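Local coordinates for 2-C-methyl-D-erythritol 4-phosphate cytidylyltransferase (Thermus thermophilus HB8, PDB 2PX7), which probably catalyses the transfer of a cytidylyl group from CTP to 2-C-methyl-D-erythritol 4-phosphate, a step of the non-mevalonate route to isoprenoids, at residues V85-G90 / A98-A103; P43-Q48 / V70-G75; A91-S96 / V109-V114. One frame throughout, in Å; residues are numbered along the deposited sequence.

All three contacts reach the same mixed sheet and lie close together, contact 1 being about 9 Å from contact 3 and about 13 Å from contact 2, centre to centre, with about 12 Å between contacts 2 and 3. Along the chain contact 2 closes before the other two open, whereas contacts 1 and 3 interleave, and both use helix 93-103. Strands 85-88 and 67-72 are sheet neighbours, joining contacts 1 and 2 directly; Gly89 N lies 2.8 Å from Leu72 O. Helix 93-103 packs against edge strand 85-88 in contact 1 and reaches toward the end of central strand 108-111, near the predicted substrate-positioning Lys217, in contact 3.

Contact 1 (V85-G90 / A98-A103); sequences VFLEGG and ARLLEA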
# COMPACT_ATOMS: atom_id res chain seq x y z
N VAL A 85 16.37 -22.31 14.03
CA VAL A 85 15.91 -23.70 14.15
C VAL A 85 14.71 -23.92 13.23
O VAL A 85 13.81 -23.09 13.18
CB VAL A 85 15.62 -24.07 15.64
CG1 VAL A 85 14.89 -25.41 15.76
CG2 VAL A 85 16.94 -24.08 16.45
N PHE A 86 14.72 -25.02 12.47
CA PHE A 86 13.71 -25.30 11.45
C PHE A 86 12.78 -26.46 11.81
O PHE A 86 13.22 -27.45 12.40
CB PHE A 86 14.38 -25.59 10.10
CG PHE A 86 15.15 -24.42 9.55
CD1 PHE A 86 14.55 -23.55 8.65
CD2 PHE A 86 16.47 -24.20 9.94
CE1 PHE A 86 15.26 -22.46 8.14
CE2 PHE A 86 17.20 -23.11 9.43
CZ PHE A 86 16.59 -22.23 8.53
N LEU A 87 11.51 -26.33 11.45
CA LEU A 87 10.54 -27.42 11.59
C LEU A 87 9.66 -27.43 10.35
O LEU A 87 9.71 -26.49 9.54
CB LEU A 87 9.63 -27.24 12.82
CG LEU A 87 9.74 -26.28 14.00
CD1 LEU A 87 8.56 -26.50 14.92
CD2 LEU A 87 11.03 -26.45 14.80
N GLU A 88 8.86 -28.48 10.19
CA GLU A 88 7.93 -28.59 9.07
C GLU A 88 6.66 -27.82 9.41
O GLU A 88 6.09 -28.00 10.48
CB GLU A 88 7.60 -30.05 8.76
CG GLU A 88 8.83 -30.91 8.52
CD GLU A 88 8.50 -32.32 8.08
OE1 GLU A 88 7.51 -32.93 8.55
OE2 GLU A 88 9.27 -32.83 7.23
N GLY A 89 6.26 -26.94 8.50
CA GLY A 89 5.02 -26.19 8.66
C GLY A 89 3.78 -26.99 8.28
O GLY A 89 3.88 -28.07 7.65
N GLY A 90 2.61 -26.46 8.65
CA GLY A 90 1.35 -27.07 8.27
C GLY A 90 0.84 -26.52 6.96
O GLY A 90 1.55 -25.80 6.24
N ALA A 98 1.29 -22.17 15.11
CA ALA A 98 1.03 -23.04 16.28
C ALA A 98 2.19 -24.04 16.53
O ALA A 98 2.58 -24.30 17.67
CB ALA A 98 -0.31 -23.80 16.10
N ARG A 99 2.73 -24.58 15.45
CA ARG A 99 3.86 -25.50 15.54
C ARG A 99 5.09 -24.83 16.09
O ARG A 99 5.71 -25.32 17.04
CB ARG A 99 4.14 -26.13 14.17
CG ARG A 99 3.02 -27.07 13.73
CD ARG A 99 3.39 -27.70 12.41
NE ARG A 99 2.30 -28.47 11.82
CZ ARG A 99 2.47 -29.46 10.94
NH1 ARG A 99 3.70 -29.82 10.56
NH2 ARG A 99 1.40 -30.09 10.44
N LEU A 100 5.43 -23.68 15.50
CA LEU A 100 6.55 -22.87 15.97
C LEU A 100 6.38 -22.46 17.42
O LEU A 100 7.34 -22.46 18.18
CB LEU A 100 6.71 -21.63 15.08
CG LEU A 100 7.10 -21.92 13.63
CD1 LEU A 100 7.06 -20.64 12.81
CD2 LEU A 100 8.49 -22.59 13.55
N LEU A 101 5.16 -22.10 17.79
CA LEU A 101 4.85 -21.60 19.13
C LEU A 101 5.14 -22.62 20.23
O LEU A 101 5.59 -22.27 21.32
CB LEU A 101 3.38 -21.19 19.18
CG LEU A 101 2.82 -20.31 20.29
CD1 LEU A 101 3.69 -19.05 20.54
CD2 LEU A 101 1.38 -19.95 19.91
N GLU A 102 4.86 -23.89 19.93
CA GLU A 102 5.12 -24.98 20.87
C GLU A 102 6.60 -25.09 21.22
O GLU A 102 6.94 -25.49 22.34
CB GLU A 102 4.62 -26.30 20.28
CG GLU A 102 4.27 -27.34 21.33
CD GLU A 102 3.71 -28.61 20.71
OE1 GLU A 102 2.73 -28.49 19.93
OE2 GLU A 102 4.25 -29.70 21.00
N ALA A 103 7.46 -24.71 20.27
CA ALA A 103 8.92 -24.76 20.42
C ALA A 103 9.53 -23.50 21.01
O ALA A 103 10.70 -23.51 21.41
CB ALA A 103 9.57 -25.08 19.07
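Arg99 and Leu87 carry most of this interface, with Leu100 beside them. Arg99 sends an extended chain from helix 93-103 to the end of strand 85-88, where NH1 donates to Glu88 O at 3.0 Å. The bond is bent, with an N-H...O angle of 144°, and NH1 stands above the carbonyl plane, about 60° out of it. Arg99 CD also passes 3.3 Å from the same Glu88 O, while Gly90 CA lies over one face of the guanidinium, 3.7 Å from Arg99 NH2. The Glu88 carboxylate is not in contact with the guanidinium, so the link is made through the backbone oxygen.

One residue before Glu88, Leu87 points toward the helix and sets CD1 against the helix backbone, 3.7 Å from Arg99 O. Its CG meets Leu100 CD2 at 3.9 Å, the two leucine side chains crossing obliquely. With CG anti to its carbonyl carbon, Leu100 brings CD2 to the strand, and the residue also touches Leu69 and Leu29 of the neighbouring strands. The segment axes approach to 9.2 Å at 137°, as expected for a helix laid roughly antiparallel on the edge strand of a Rossmann-like alpha/beta sheet; strand 85-88, helix 93-103 and strand 108-111 form a beta-alpha-beta crossover that passes over strands 67-72 and 27-31.

Contact 2 (P43-Q48 / V70-G75); sequences PKAFLQ and VALPPG
Leu72 spreads its two methyl groups over the loop 43-48, CD2 against Ala45 CB at 3.7 Å and CD1 against Phe46 CZ at 3.9 Å. The fork is placed by a CG that sits anti to the carbonyl carbon (chi1 -69°), and the beta carbon of Leu72 itself points toward the loop. Ala45 answers with its single methyl, also directed at the strand, so this pair meets head on. Phe46 arrives differently: its bond from the backbone does not aim at the strand, yet the far end of the ring swings in, CZ leading, and the two side chains cross at about a right angle. The approach to the ring is oblique.

The loop belongs to the stretch between strand 27-31 and helix 54-61, the part of the cytidylyltransferase alpha/beta fold that follows the first strand, and strand 67-72 lies next to that strand in the sheet. Phe46 N bonds to Pro43 O at 3.0 Å and Leu47 N to Lys44 O at 3.1 Å, tight turns around a short 3-10 segment that turn the Ala45 methyl to the strand and let the Phe46 ring reach it. Lys44, a predicted transition-state stabiliser within this loop, bonds through NZ to Ile218 O.

Beyond Leu72 the chain leaves the sheet at Pro73, whose CG rests 4.1 Å from Pro43 CB. No hydrogen bond spans the two segments; the 158 Å² buried between them comes from apolar contact. Phe86 of strand 85-88 touches Leu72 as well, and Pro79 touches Phe46.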
# COMPACT_ATOMS: atom_id res chain seq x y z
N PRO A 43 9.30 -22.98 -2.85
CA PRO A 43 8.88 -22.35 -1.58
C PRO A 43 9.14 -20.84 -1.60
O PRO A 43 10.21 -20.41 -2.04
CB PRO A 43 9.77 -23.02 -0.53
CG PRO A 43 10.30 -24.27 -1.18
CD PRO A 43 10.41 -23.92 -2.64
N LYS A 44 8.17 -20.06 -1.11
CA LYS A 44 8.31 -18.61 -0.97
C LYS A 44 9.56 -18.17 -0.19
O LYS A 44 10.16 -17.14 -0.49
CB LYS A 44 7.05 -18.02 -0.32
CG LYS A 44 6.95 -16.49 -0.38
CD LYS A 44 6.85 -15.99 -1.83
CE LYS A 44 6.29 -14.57 -1.93
NZ LYS A 44 4.85 -14.48 -1.49
N ALA A 45 9.94 -18.97 0.81
CA ALA A 45 11.10 -18.66 1.63
C ALA A 45 12.40 -18.63 0.81
O ALA A 45 13.33 -17.91 1.16
CB ALA A 45 11.23 -19.66 2.77
N PHE A 46 12.43 -19.39 -0.27
CA PHE A 46 13.61 -19.46 -1.14
C PHE A 46 13.50 -18.59 -2.40
O PHE A 46 14.28 -18.76 -3.34
CB PHE A 46 13.93 -20.92 -1.52
CG PHE A 46 14.07 -21.86 -0.33
CD1 PHE A 46 14.52 -21.40 0.91
CD2 PHE A 46 13.77 -23.22 -0.46
CE1 PHE A 46 14.65 -22.27 2.00
CE2 PHE A 46 13.90 -24.09 0.62
CZ PHE A 46 14.34 -23.61 1.85
N LEU A 47 12.54 -17.67 -2.43
CA LEU A 47 12.46 -16.70 -3.53
C LEU A 47 13.59 -15.68 -3.41
O LEU A 47 13.75 -15.04 -2.36
CB LEU A 47 11.09 -16.00 -3.55
CG LEU A 47 10.82 -14.97 -4.66
CD1 LEU A 47 10.46 -15.62 -5.99
CD2 LEU A 47 9.73 -14.00 -4.23
N GLN A 48 14.38 -15.56 -4.47
CA GLN A 48 15.49 -14.61 -4.51
C GLN A 48 15.00 -13.19 -4.73
O GLN A 48 14.17 -12.93 -5.60
CB GLN A 48 16.50 -14.98 -5.62
CG GLN A 48 17.58 -15.98 -5.20
CD GLN A 48 18.77 -15.33 -4.52
OE1 GLN A 48 19.16 -14.20 -4.84
NE2 GLN A 48 19.37 -16.05 -3.58
N VAL A 70 11.80 -21.23 12.40
CA VAL A 70 11.32 -21.12 11.03
C VAL A 70 10.56 -22.38 10.63
O VAL A 70 11.03 -23.50 10.88
CB VAL A 70 12.48 -20.90 10.03
CG1 VAL A 70 11.96 -20.78 8.57
CG2 VAL A 70 13.30 -19.66 10.41
N ALA A 71 9.40 -22.19 10.00
CA ALA A 71 8.61 -23.29 9.46
C ALA A 71 8.80 -23.35 7.96
O ALA A 71 8.70 -22.32 7.28
CB ALA A 71 7.15 -23.10 9.79
N LEU A 72 9.09 -24.54 7.44
CA LEU A 72 9.24 -24.71 6.00
C LEU A 72 8.30 -25.80 5.48
O LEU A 72 7.92 -26.70 6.23
CB LEU A 72 10.69 -25.03 5.63
CG LEU A 72 11.73 -23.92 5.81
CD1 LEU A 72 13.12 -24.45 5.48
CD2 LEU A 72 11.39 -22.69 4.96
N PRO A 73 7.93 -25.74 4.19
CA PRO A 73 7.01 -26.78 3.73
C PRO A 73 7.68 -28.16 3.86
O PRO A 73 8.89 -28.27 3.69
CB PRO A 73 6.77 -26.42 2.26
CG PRO A 73 7.24 -24.99 2.10
CD PRO A 73 8.33 -24.82 3.11
N PRO A 74 6.90 -29.21 4.22
CA PRO A 74 7.49 -30.55 4.34
C PRO A 74 8.22 -30.95 3.05
O PRO A 74 7.73 -30.69 1.95
CB PRO A 74 6.26 -31.44 4.56
CG PRO A 74 5.24 -30.54 5.20
CD PRO A 74 5.45 -29.22 4.51
N GLY A 75 9.40 -31.55 3.19
CA GLY A 75 10.21 -31.92 2.02
C GLY A 75 11.25 -30.89 1.60
O GLY A 75 12.26 -31.24 0.99

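Contact 3 (A91-S96 / V109-V114); sequences ATRQAS and VLVHDV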
# COMPACT_ATOMS: atom_id res chain seq x y z
N ALA A 91 -0.41 -26.86 6.64
CA ALA A 91 -1.04 -26.46 5.37
C ALA A 91 -1.35 -24.96 5.34
O ALA A 91 -1.42 -24.37 4.26
CB ALA A 91 -2.31 -27.27 5.13
N THR A 92 -1.53 -24.36 6.52
CA THR A 92 -1.83 -22.93 6.62
C THR A 92 -0.79 -22.23 7.49
O THR A 92 -0.17 -22.86 8.34
CB THR A 92 -3.23 -22.68 7.22
OG1 THR A 92 -3.31 -23.27 8.53
CG2 THR A 92 -4.33 -23.27 6.32
N ARG A 93 -0.59 -20.93 7.25
CA ARG A 93 0.28 -20.08 8.05
C ARG A 93 -0.05 -20.24 9.53
O ARG A 93 0.84 -20.42 10.35
CB ARG A 93 0.16 -18.61 7.60
CG ARG A 93 1.04 -17.59 8.35
CD ARG A 93 0.45 -16.16 8.17
NE ARG A 93 1.26 -15.07 8.73
CZ ARG A 93 1.22 -14.65 10.01
NH1 ARG A 93 0.41 -15.25 10.89
NH2 ARG A 93 1.98 -13.64 10.42
N GLN A 94 -1.34 -20.22 9.86
CA GLN A 94 -1.79 -20.34 11.23
C GLN A 94 -1.32 -21.63 11.89
O GLN A 94 -0.91 -21.61 13.05
CB GLN A 94 -3.30 -20.24 11.30
CG GLN A 94 -3.83 -20.20 12.73
CD GLN A 94 -5.31 -19.90 12.80
OE1 GLN A 94 -5.81 -19.04 12.08
NE2 GLN A 94 -6.02 -20.58 13.68
N ALA A 95 -1.44 -22.75 11.16
CA ALA A 95 -0.97 -24.06 11.64
C ALA A 95 0.54 -24.04 11.82
O ALA A 95 1.05 -24.60 12.78
CB ALA A 95 -1.38 -25.17 10.66
N SER A 96 1.26 -23.38 10.91
CA SER A 96 2.71 -23.26 11.07
C SER A 96 3.06 -22.46 12.31
O SER A 96 3.96 -22.87 13.05
CB SER A 96 3.36 -22.66 9.83
OG SER A 96 3.15 -23.49 8.70
N VAL A 109 7.15 -13.18 22.05
CA VAL A 109 7.29 -13.65 20.67
C VAL A 109 7.06 -12.55 19.65
O VAL A 109 6.21 -11.71 19.84
CB VAL A 109 6.35 -14.84 20.28
CG1 VAL A 109 6.88 -16.12 20.79
CG2 VAL A 109 4.88 -14.61 20.75
N LEU A 110 7.81 -12.61 18.55
CA LEU A 110 7.49 -11.84 17.35
C LEU A 110 7.16 -12.81 16.24
O LEU A 110 7.88 -13.80 16.03
CB LEU A 110 8.66 -10.94 16.95
CG LEU A 110 9.04 -9.80 17.91
CD1 LEU A 110 10.38 -9.20 17.52
CD2 LEU A 110 7.95 -8.69 17.96
N VAL A 111 6.05 -12.57 15.55
CA VAL A 111 5.65 -13.43 14.45
C VAL A 111 5.71 -12.60 13.16
O VAL A 111 5.10 -11.53 13.07
CB VAL A 111 4.21 -13.96 14.64
CG1 VAL A 111 3.93 -15.08 13.62
CG2 VAL A 111 4.00 -14.45 16.08
N HIS A 112 6.44 -13.11 12.17
CA HIS A 112 6.72 -12.32 10.98
C HIS A 112 6.51 -13.08 9.68
O HIS A 112 6.88 -14.23 9.56
CB HIS A 112 8.14 -11.74 11.05
CG HIS A 112 8.45 -10.82 9.91
ND1 HIS A 112 7.82 -9.60 9.74
CD2 HIS A 112 9.31 -10.94 8.87
CE1 HIS A 112 8.29 -9.01 8.65
NE2 HIS A 112 9.19 -9.81 8.10
N ASP A 113 5.87 -12.40 8.72
CA ASP A 113 5.68 -12.90 7.37
C ASP A 113 6.99 -12.81 6.62
O ASP A 113 7.53 -11.73 6.51
CB ASP A 113 4.73 -12.00 6.59
CG ASP A 113 3.33 -12.10 7.06
OD1 ASP A 113 3.01 -13.01 7.88
OD2 ASP A 113 2.52 -11.25 6.60
N VAL A 114 7.46 -13.94 6.08
CA VAL A 114 8.71 -13.98 5.32
C VAL A 114 8.63 -13.19 3.99
O VAL A 114 9.65 -12.83 3.41
CB VAL A 114 9.18 -15.48 5.09
CG1 VAL A 114 8.43 -16.13 3.93
CG2 VAL A 114 10.69 -15.56 4.86
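Asp113 OD1 is gripped by two nitrogens of Arg93, NE and NH2, each at 2.8 Å from that one oxygen. The guanidinium comes side-on, and OD1 lies almost in its plane. On Asp113, NE meets OD1 nearly along its C-O axis and NH2 comes on the syn side, tilted from the carboxylate plane; the guanidinium and carboxylate planes stand almost perpendicular, 86° apart. Both bonds are bent, the N-H...O angle from NE being 144° and that from NH2 nearly the same, consistent with two donors sharing one acceptor. Arg93 reaches across with CG anti to the backbone N and an extended chain, and Val111 CG1 lies 4.0 Å from Arg93 NH2. The second carboxylate oxygen, OD2, is taken by a salt bridge to Arg116.

Immediately before Arg93, Thr92 OG1 accepts from Ala95 N at 3.3 Å, an N-cap bond that starts the helix. A leucine in place of Arg93 would probably leave Asp113 OD1 without either of its two donors here, a buried charge held then mainly through OD2. The side chain of Asp113 is about 4 Å from that of Lys217, predicted to position the substrate. The Arg93-Asp113 pair ties the start of helix 93-103 to the loop just beyond the carboxyl end of strand 108-111, where alpha/beta folds of the nucleotidyltransferase type place their active site.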